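PDB 5NXK: serine-rich secreted cell wall anchored (LPXTG-motif ) protein from Lactobacillus reuteri ATCC 53608, which probably acts as a cell-wall-anchored adhesin, a β-solenoid surface protein with a role in interactions between this gut bacterium and its host. Local coordinates for residues V100-V105 with T130-V135; T123-G128 with A168-E173; N174-L179 with N208-M213. One frame throughout, in Å; residues are numbered along the deposited sequence.

Contact 1: V100-V105 with T130-V135; sequences VTYKDV and TTLNSV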
loop_
_atom_site.group_PDB
_atom_site.type_symbol
_atom_site.label_atom_id
_atom_site.label_comp_id
_atom_site.label_asym_id
_atom_site.label_seq_id
_atom_site.Cartn_x
_atom_site.Cartn_y
_atom_site.Cartn_z
ATOM N N VAL A 100 -6.813 -6.437 1.096
ATOM C CA VAL A 100 -5.587 -7.224 1.094
ATOM C C VAL A 100 -4.900 -7.049 2.447
ATOM O O VAL A 100 -4.766 -5.925 2.976
ATOM C CB VAL A 100 -4.622 -6.798 -0.042
ATOM C CG1 VAL A 100 -3.293 -7.541 0.074
ATOM C CG2 VAL A 100 -5.265 -7.016 -1.426
ATOM N N THR A 101 -4.476 -8.160 3.025
ATOM C CA THR A 101 -3.775 -8.137 4.294
ATOM C C THR A 101 -2.434 -8.828 4.146
ATOM O O THR A 101 -2.369 -9.978 3.714
ATOM C CB THR A 101 -4.606 -8.822 5.393
ATOM O OG1 THR A 101 -5.815 -8.091 5.571
ATOM C CG2 THR A 101 -3.843 -8.867 6.720
ATOM N N TYR A 102 -1.365 -8.109 4.471
ATOM C CA TYR A 102 -0.026 -8.684 4.534
ATOM C C TYR A 102 0.349 -8.857 5.991
ATOM O O TYR A 102 0.404 -7.881 6.734
ATOM C CB TYR A 102 1.013 -7.786 3.861
ATOM C CG TYR A 102 1.061 -7.797 2.348
ATOM C CD1 TYR A 102 0.233 -8.621 1.592
ATOM C CD2 TYR A 102 1.950 -6.962 1.674
ATOM C CE1 TYR A 102 0.306 -8.622 0.192
ATOM C CE2 TYR A 102 2.025 -6.951 0.296
ATOM C CZ TYR A 102 1.200 -7.782 -0.439
ATOM O OH TYR A 102 1.287 -7.747 -1.809
ATOM N N LYS A 103 0.607 -10.084 6.413
ATOM C CA LYS A 103 1.032 -10.312 7.783
ATOM C C LYS A 103 2.398 -11.002 7.811
ATOM O O LYS A 103 2.574 -12.055 7.194
ATOM C CB LYS A 103 -0.009 -11.126 8.534
ATOM C CG LYS A 103 0.423 -11.524 9.940
ATOM C CD LYS A 103 -0.667 -12.344 10.636
ATOM C CE LYS A 103 -0.280 -12.714 12.076
ATOM N NZ LYS A 103 -1.472 -13.231 12.828
ATOM N N ASP A 104 3.374 -10.388 8.479
ATOM C CA ASP A 104 4.744 -10.911 8.499
ATOM C C ASP A 104 5.250 -11.159 7.082
ATOM O O ASP A 104 5.828 -12.192 6.773
ATOM C CB ASP A 104 4.820 -12.188 9.344
ATOM C CG ASP A 104 4.480 -11.928 10.808
ATOM O OD1 ASP A 104 4.910 -10.882 11.337
ATOM O OD2 ASP A 104 3.775 -12.747 11.429
ATOM N N VAL A 105 5.046 -10.167 6.233
ATOM C CA VAL A 105 5.437 -10.259 4.842
ATOM C C VAL A 105 6.667 -9.397 4.581
ATOM O O VAL A 105 6.823 -8.330 5.175
ATOM C CB VAL A 105 4.274 -9.825 3.929
ATOM C CG1 VAL A 105 4.765 -9.408 2.545
ATOM C CG2 VAL A 105 3.226 -10.937 3.841
ATOM N N THR A 130 6.246 -6.418 9.140
ATOM C CA THR A 130 6.141 -6.402 7.690
ATOM C C THR A 130 7.053 -5.327 7.106
ATOM O O THR A 130 7.074 -4.170 7.564
ATOM C CB THR A 130 4.663 -6.184 7.241
ATOM O OG1 THR A 130 3.891 -7.346 7.561
ATOM C CG2 THR A 130 4.561 -5.922 5.737
ATOM N N THR A 131 7.825 -5.730 6.107
ATOM C CA THR A 131 8.783 -4.857 5.465
ATOM C C THR A 131 8.528 -4.832 3.974
ATOM O O THR A 131 8.509 -5.872 3.308
ATOM C CB THR A 131 10.230 -5.311 5.739
ATOM O OG1 THR A 131 10.442 -5.355 7.155
ATOM C CG2 THR A 131 11.231 -4.336 5.121
ATOM N N LEU A 132 8.325 -3.630 3.462
ATOM C CA LEU A 132 8.025 -3.421 2.059
ATOM C C LEU A 132 9.180 -2.680 1.389
ATOM O O LEU A 132 9.627 -1.649 1.900
ATOM C CB LEU A 132 6.721 -2.632 1.926
ATOM C CG LEU A 132 5.535 -3.194 2.730
ATOM C CD1 LEU A 132 4.341 -2.286 2.573
ATOM C CD2 LEU A 132 5.169 -4.603 2.264
ATOM N N ASN A 133 9.662 -3.189 0.258
ATOM C CA ASN A 133 10.810 -2.577 -0.396
ATOM C C ASN A 133 10.496 -2.150 -1.824
ATOM O O ASN A 133 10.214 -2.980 -2.679
ATOM C CB ASN A 133 11.998 -3.545 -0.386
ATOM C CG ASN A 133 12.407 -3.943 1.022
ATOM O OD1 ASN A 133 13.133 -3.214 1.708
ATOM N ND2 ASN A 133 11.906 -5.088 1.478
ATOM N N SER A 134 10.495 -0.851 -2.071
ATOM C CA SER A 134 10.345 -0.351 -3.429
ATOM C C SER A 134 11.740 -0.207 -4.039
ATOM O O SER A 134 12.512 0.658 -3.643
ATOM C CB SER A 134 9.582 0.972 -3.451
ATOM O OG SER A 134 9.441 1.456 -4.775
ATOM N N VAL A 135 12.046 -1.073 -5.000
ATOM C CA VAL A 135 13.378 -1.198 -5.584
ATOM C C VAL A 135 13.324 -1.170 -7.112
ATOM O O VAL A 135 12.281 -1.448 -7.711
ATOM C CB VAL A 135 14.060 -2.505 -5.148
ATOM C CG1 VAL A 135 14.291 -2.509 -3.651
ATOM C CG2 VAL A 135 13.218 -3.700 -5.567
#
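Two polar links join V100-V105 to T130-V135, both made through V105. T131 N donates to V105 O over 2.9 Å, nearly along the C=O axis, and T130 CA adds a CA-H...O contact to the same oxygen at 3.2 Å. The second link is weak: V105 N points at T130 OG1 from 3.3 Å. That hydroxyl is beside its own backbone N (chi1 -69°), a position from which it also hydrogen-bonds V127 O, so threonine suits a corner where it can serve two strands. D104 makes the turn with a positive phi of 52°, a conformation aspartate tolerates well, and its OD1 takes the N-H of N129.

The apolar contact lies on the inner side of the corner. A methyl of L132, CD2, meets the edge of the Y102 ring near its plane, 4.0 Å from CD2 of that ring, the two side chains crossing obliquely. T130 CG2 lies 3.4 Å from V105 O.

Y102 continues onto V90 and F89, and L132 onto L126, A107 and L112. V105 thus pairs within the sheet of strands 105-109 and 129-134, while Y102, on strand 97-102 of another sheet, meets L132 across the corner.

Contact 2: T123-G128 with A168-E173; sequences TLNLVG and AINIAE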
loop_
_atom_site.group_PDB
_atom_site.type_symbol
_atom_site.label_atom_id
_atom_site.label_comp_id
_atom_site.label_asym_id
_atom_site.label_seq_id
_atom_site.Cartn_x
_atom_site.Cartn_y
_atom_site.Cartn_z
ATOM N N THR A 123 -8.644 -1.623 0.449
ATOM C CA THR A 123 -7.961 -1.601 1.729
ATOM C C THR A 123 -6.735 -2.517 1.746
ATOM O O THR A 123 -6.813 -3.682 1.352
ATOM C CB THR A 123 -8.925 -2.033 2.868
ATOM O OG1 THR A 123 -10.098 -1.203 2.845
ATOM C CG2 THR A 123 -8.251 -1.912 4.224
ATOM N N LEU A 124 -5.617 -1.988 2.237
ATOM C CA LEU A 124 -4.427 -2.783 2.506
ATOM C C LEU A 124 -4.126 -2.762 3.993
ATOM O O LEU A 124 -3.852 -1.705 4.571
ATOM C CB LEU A 124 -3.224 -2.257 1.723
ATOM C CG LEU A 124 -1.866 -2.906 2.034
ATOM C CD1 LEU A 124 -1.871 -4.383 1.605
ATOM C CD2 LEU A 124 -0.741 -2.155 1.335
ATOM N N ASN A 125 -4.167 -3.931 4.619
ATOM C CA ASN A 125 -3.808 -4.028 6.027
ATOM C C ASN A 125 -2.391 -4.581 6.142
ATOM O O ASN A 125 -2.028 -5.531 5.444
ATOM C CB ASN A 125 -4.801 -4.910 6.789
ATOM C CG ASN A 125 -6.202 -4.350 6.766
ATOM O OD1 ASN A 125 -6.422 -3.195 7.124
ATOM N ND2 ASN A 125 -7.162 -5.158 6.331
ATOM N N LEU A 126 -1.585 -3.962 7.000
ATOM C CA LEU A 126 -0.205 -4.361 7.183
ATOM C C LEU A 126 -0.046 -4.797 8.631
ATOM O O LEU A 126 -0.220 -3.995 9.553
ATOM C CB LEU A 126 0.759 -3.217 6.828
ATOM C CG LEU A 126 0.637 -2.703 5.390
ATOM C CD1 LEU A 126 1.580 -1.528 5.153
ATOM C CD2 LEU A 126 0.901 -3.837 4.383
ATOM N N VAL A 127 0.292 -6.071 8.832
ATOM C CA VAL A 127 0.181 -6.687 10.157
ATOM C C VAL A 127 1.507 -7.344 10.565
ATOM O O VAL A 127 2.281 -7.790 9.710
ATOM C CB VAL A 127 -0.968 -7.747 10.186
ATOM C CG1 VAL A 127 -1.203 -8.267 11.603
ATOM C CG2 VAL A 127 -2.268 -7.165 9.628
ATOM N N GLY A 128 1.760 -7.399 11.870
ATOM C CA GLY A 128 2.977 -7.989 12.407
ATOM C C GLY A 128 4.228 -7.278 11.926
ATOM O O GLY A 128 4.240 -6.050 11.767
ATOM N N ALA A 168 -7.659 2.819 1.923
ATOM C CA ALA A 168 -7.103 2.682 3.268
ATOM C C ALA A 168 -5.840 1.854 3.340
ATOM O O ALA A 168 -5.747 0.797 2.729
ATOM C CB ALA A 168 -8.153 2.099 4.203
ATOM N N ILE A 169 -4.851 2.353 4.067
ATOM C CA ILE A 169 -3.721 1.514 4.464
ATOM C C ILE A 169 -3.677 1.542 5.990
ATOM O O ILE A 169 -3.518 2.603 6.602
ATOM C CB ILE A 169 -2.398 2.001 3.860
ATOM C CG1 ILE A 169 -2.453 1.943 2.331
ATOM C CG2 ILE A 169 -1.228 1.161 4.347
ATOM C CD1 ILE A 169 -1.230 2.545 1.694
ATOM N N ASN A 170 -3.855 0.380 6.603
ATOM C CA ASN A 170 -3.932 0.311 8.055
ATOM C C ASN A 170 -2.739 -0.461 8.590
ATOM O O ASN A 170 -2.566 -1.624 8.265
ATOM C CB ASN A 170 -5.222 -0.388 8.504
ATOM C CG ASN A 170 -6.475 0.294 7.990
ATOM O OD1 ASN A 170 -6.654 1.500 8.156
ATOM N ND2 ASN A 170 -7.352 -0.486 7.346
ATOM N N ILE A 171 -1.947 0.165 9.444
ATOM C CA ILE A 171 -0.888 -0.539 10.153
ATOM C C ILE A 171 -1.519 -1.060 11.430
ATOM O O ILE A 171 -1.973 -0.291 12.275
ATOM C CB ILE A 171 0.337 0.357 10.465
ATOM C CG1 ILE A 171 1.162 0.642 9.202
ATOM C CG2 ILE A 171 1.274 -0.334 11.443
ATOM C CD1 ILE A 171 0.467 1.432 8.123
ATOM N N ALA A 172 -1.583 -2.378 11.559
ATOM C CA ALA A 172 -2.343 -2.975 12.650
ATOM C C ALA A 172 -1.740 -2.649 13.997
ATOM O O ALA A 172 -0.547 -2.365 14.091
ATOM C CB ALA A 172 -2.413 -4.482 12.473
ATOM N N GLU A 173 -2.556 -2.694 15.045
ATOM C CA GLU A 173 -2.022 -2.582 16.394
ATOM C C GLU A 173 -0.903 -3.597 16.610
ATOM O O GLU A 173 -0.960 -4.711 16.093
ATOM C CB GLU A 173 -3.115 -2.723 17.450
ATOM C CG GLU A 173 -3.827 -4.039 17.519
ATOM C CD GLU A 173 -4.707 -4.120 18.762
ATOM O OE1 GLU A 173 -4.460 -3.345 19.714
ATOM O OE2 GLU A 173 -5.652 -4.937 18.773
HETATM O O HOH W 1 0.379 -6.408 14.207
#
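The carbonyl oxygen L124 O is held by two groups: N170 N, 2.9 Å away in the carbonyl plane (N-H...O angle 161°), and the CA-H of I169, its CA 3.2 Å from the oxygen. The same pattern repeats along the strands. L124 N binds A168 O, L126 N binds N170 O, and A172 N binds L126 O, and these three acceptors also receive CA-H contacts, from T123, N125 and I171 in turn.

On the face bearing T123, N125, A168 and N170, the two asparagines point the same way with amide planes 20° apart. N170 ND2 donates to N125 OD1 over 2.9 Å, and that oxygen lies in the plane of the donating amide, so the bond fixes the rotation of both amides and keeps them nearly coplanar. The row continues onto the neighbouring strands: N170 OD1 accepts from T204 OG1, and N125 ND2 makes a weak bond to T101 OG1. T123 CG2 lies 3.5 Å from N170 ND2, flanking the row. The parallel register puts N125 beside N170, a pair of stacked asparagines on neighbouring coils, consistent with the side-chain stacking of parallel β-helices.

The other face is buried and aliphatic, as suits the interior of the solenoid. L126 CD1 touches I169 CG2 at 4.0 Å, the two side chains alongside each other, while I169 also packs on M188 and L190. At the end of strand 123-127, V127 CG2 meets CB of A172, just past strand 168-171, at 3.9 Å. G128, whose phi of 61° favours glycine, gives its N-H to a water 2.9 Å away, which donates in turn to E173 O.

Contact 3: N174-L179 with N208-M213; sequences NANVVL and NASLTM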
loop_
_atom_site.group_PDB
_atom_site.type_symbol
_atom_site.label_atom_id
_atom_site.label_comp_id
_atom_site.label_asym_id
_atom_site.label_seq_id
_atom_site.Cartn_x
_atom_site.Cartn_y
_atom_site.Cartn_z
ATOM N N ASN A 174 0.138 -3.157 17.313
ATOM C CA ASN A 174 1.331 -3.946 17.629
ATOM C C ASN A 174 2.204 -4.286 16.434
ATOM O O ASN A 174 3.224 -4.938 16.592
ATOM C CB ASN A 174 0.934 -5.247 18.334
ATOM C CG ASN A 174 0.152 -4.986 19.590
ATOM O OD1 ASN A 174 0.510 -4.117 20.371
ATOM N ND2 ASN A 174 -0.958 -5.689 19.760
ATOM N N ALA A 175 1.852 -3.811 15.251
ATOM C CA ALA A 175 2.683 -4.119 14.091
ATOM C C ALA A 175 3.973 -3.310 14.085
ATOM O O ALA A 175 4.054 -2.238 14.694
ATOM C CB ALA A 175 1.912 -3.880 12.804
ATOM N N ASN A 176 4.970 -3.834 13.377
ATOM C CA ASN A 176 6.214 -3.134 13.098
ATOM C C ASN A 176 6.415 -3.138 11.586
ATOM O O ASN A 176 6.831 -4.137 10.981
ATOM C CB ASN A 176 7.399 -3.768 13.824
ATOM C CG ASN A 176 7.266 -3.681 15.335
ATOM O OD1 ASN A 176 7.098 -4.693 16.018
ATOM N ND2 ASN A 176 7.312 -2.464 15.863
ATOM N N VAL A 177 6.017 -2.034 10.974
ATOM C CA VAL A 177 6.030 -1.922 9.532
ATOM C C VAL A 177 7.119 -0.977 9.106
ATOM O O VAL A 177 7.234 0.131 9.647
ATOM C CB VAL A 177 4.665 -1.440 9.005
ATOM C CG1 VAL A 177 4.710 -1.212 7.503
ATOM C CG2 VAL A 177 3.574 -2.444 9.381
ATOM N N VAL A 178 7.896 -1.417 8.124
ATOM C CA VAL A 178 8.999 -0.656 7.581
ATOM C C VAL A 178 8.803 -0.555 6.072
ATOM O O VAL A 178 8.454 -1.537 5.433
ATOM C CB VAL A 178 10.358 -1.324 7.891
ATOM C CG1 VAL A 178 11.488 -0.582 7.205
ATOM C CG2 VAL A 178 10.602 -1.391 9.408
ATOM N N LEU A 179 8.966 0.632 5.502
ATOM C CA LEU A 179 8.948 0.745 4.054
ATOM C C LEU A 179 10.230 1.429 3.609
ATOM O O LEU A 179 10.505 2.572 3.991
ATOM C CB LEU A 179 7.715 1.507 3.572
ATOM C CG LEU A 179 7.417 1.535 2.067
ATOM C CD1 LEU A 179 5.919 1.834 1.850
ATOM C CD2 LEU A 179 8.292 2.515 1.282
ATOM N N ASN A 208 0.137 1.003 19.799
ATOM C CA ASN A 208 1.420 0.349 20.050
ATOM C C ASN A 208 2.099 -0.175 18.801
ATOM O O ASN A 208 2.964 -1.045 18.888
ATOM C CB ASN A 208 1.254 -0.799 21.041
ATOM C CG ASN A 208 0.699 -0.342 22.367
ATOM O OD1 ASN A 208 -0.455 -0.623 22.703
ATOM N ND2 ASN A 208 1.522 0.366 23.140
ATOM N N ALA A 209 1.721 0.352 17.642
ATOM C CA ALA A 209 2.363 -0.068 16.396
ATOM C C ALA A 209 3.499 0.869 16.042
ATOM O O ALA A 209 3.595 1.969 16.580
ATOM C CB ALA A 209 1.362 -0.117 15.267
ATOM N N SER A 210 4.349 0.445 15.117
ATOM C CA SER A 210 5.387 1.320 14.615
ATOM C C SER A 210 5.338 1.348 13.085
ATOM O O SER A 210 5.073 0.334 12.419
ATOM C CB SER A 210 6.774 0.904 15.144
ATOM O OG SER A 210 7.435 -0.016 14.285
ATOM N N LEU A 211 5.544 2.539 12.546
ATOM C CA LEU A 211 5.631 2.743 11.112
ATOM C C LEU A 211 6.895 3.523 10.841
ATOM O O LEU A 211 7.070 4.621 11.360
ATOM C CB LEU A 211 4.410 3.493 10.581
ATOM C CG LEU A 211 4.538 3.927 9.112
ATOM C CD1 LEU A 211 4.696 2.703 8.215
ATOM C CD2 LEU A 211 3.331 4.745 8.664
ATOM N N THR A 212 7.789 2.943 10.048
ATOM C CA THR A 212 9.047 3.588 9.723
ATOM C C THR A 212 9.206 3.702 8.206
ATOM O O THR A 212 9.206 2.698 7.489
ATOM C CB THR A 212 10.239 2.812 10.319
ATOM O OG1 THR A 212 10.069 2.684 11.737
ATOM C CG2 THR A 212 11.538 3.530 10.036
ATOM N N MET A 213 9.318 4.935 7.725
ATOM C CA MET A 213 9.529 5.222 6.311
ATOM C C MET A 213 10.576 6.320 6.186
ATOM O O MET A 213 10.272 7.482 5.903
ATOM C CB MET A 213 8.212 5.592 5.606
ATOM C CG MET A 213 7.057 4.661 5.946
ATOM S SD MET A 213 5.694 4.663 4.732
ATOM C CE MET A 213 5.061 6.294 5.039
HETATM O O HOH W 2 5.435 -1.741 17.600
HETATM O O HOH W 3 8.590 0.285 12.121
#
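N174 opens with a positive phi of 68°, matched by N208 on the next coil; asparagine adopts this conformation readily. Their side chains run alongside each other, amide planes 15° apart, with N174 OD1 3.5 Å from N208 CB. A175 is small and buried beside A209, and its carbonyl oxygen accepts S210 N at 2.7 Å; a water spans A175 O and N208 O. N176 sets its amide beside the S210 hydroxyl.

V177 turns inward. Parallel strands of successive coils stacked in register are characteristic of the β-solenoid, and the alternation along each puts V177 and L211 in the interior and N176, S210, V178 and T212 on the outer face. V177 N reaches S210 O from above the carbonyl plane, 31° out of it, whereas V177 O accepts T212 N nearly along its axis at 2.9 Å. That oxygen also accepts a water 2.8 Å away, itself hydrogen-bonded to S210 OG and T212 OG1. V177 CG1 lies 4.0 Å from L211 CD1, the side chains parallel.

V178 lies next to T212. L179 N binds T212 O at 2.9 Å, and L179 CB rests 3.9 Å from the sulfur SD of M213, whose bent chain continues onto M188 and I223.

In the fold
From the N terminus, strand 97-102 and the corner after it open contact 1, and one coil later the chain returns through 122-127, opening contact 2, before 130-135 closes contact 1. The two loops therefore cross. Contact 2 closes at 168-173, after a longer excursion through strands 137-140, 143-146, 151-152 and 159-160, and contact 3 follows in series, 174-179 being joined a coil later by 208-213. Contact 2 belongs to the sheet containing 97-102 and 122-127, contact 3 to that of 129-134 and 176-181. Contact 1 spans the corner, 100-102 lying in the first sheet and V105 joining 130-134 in the second. V100 pairs with T123 and N125, T130 and L132 with V178, and G128 O probably with N176 N.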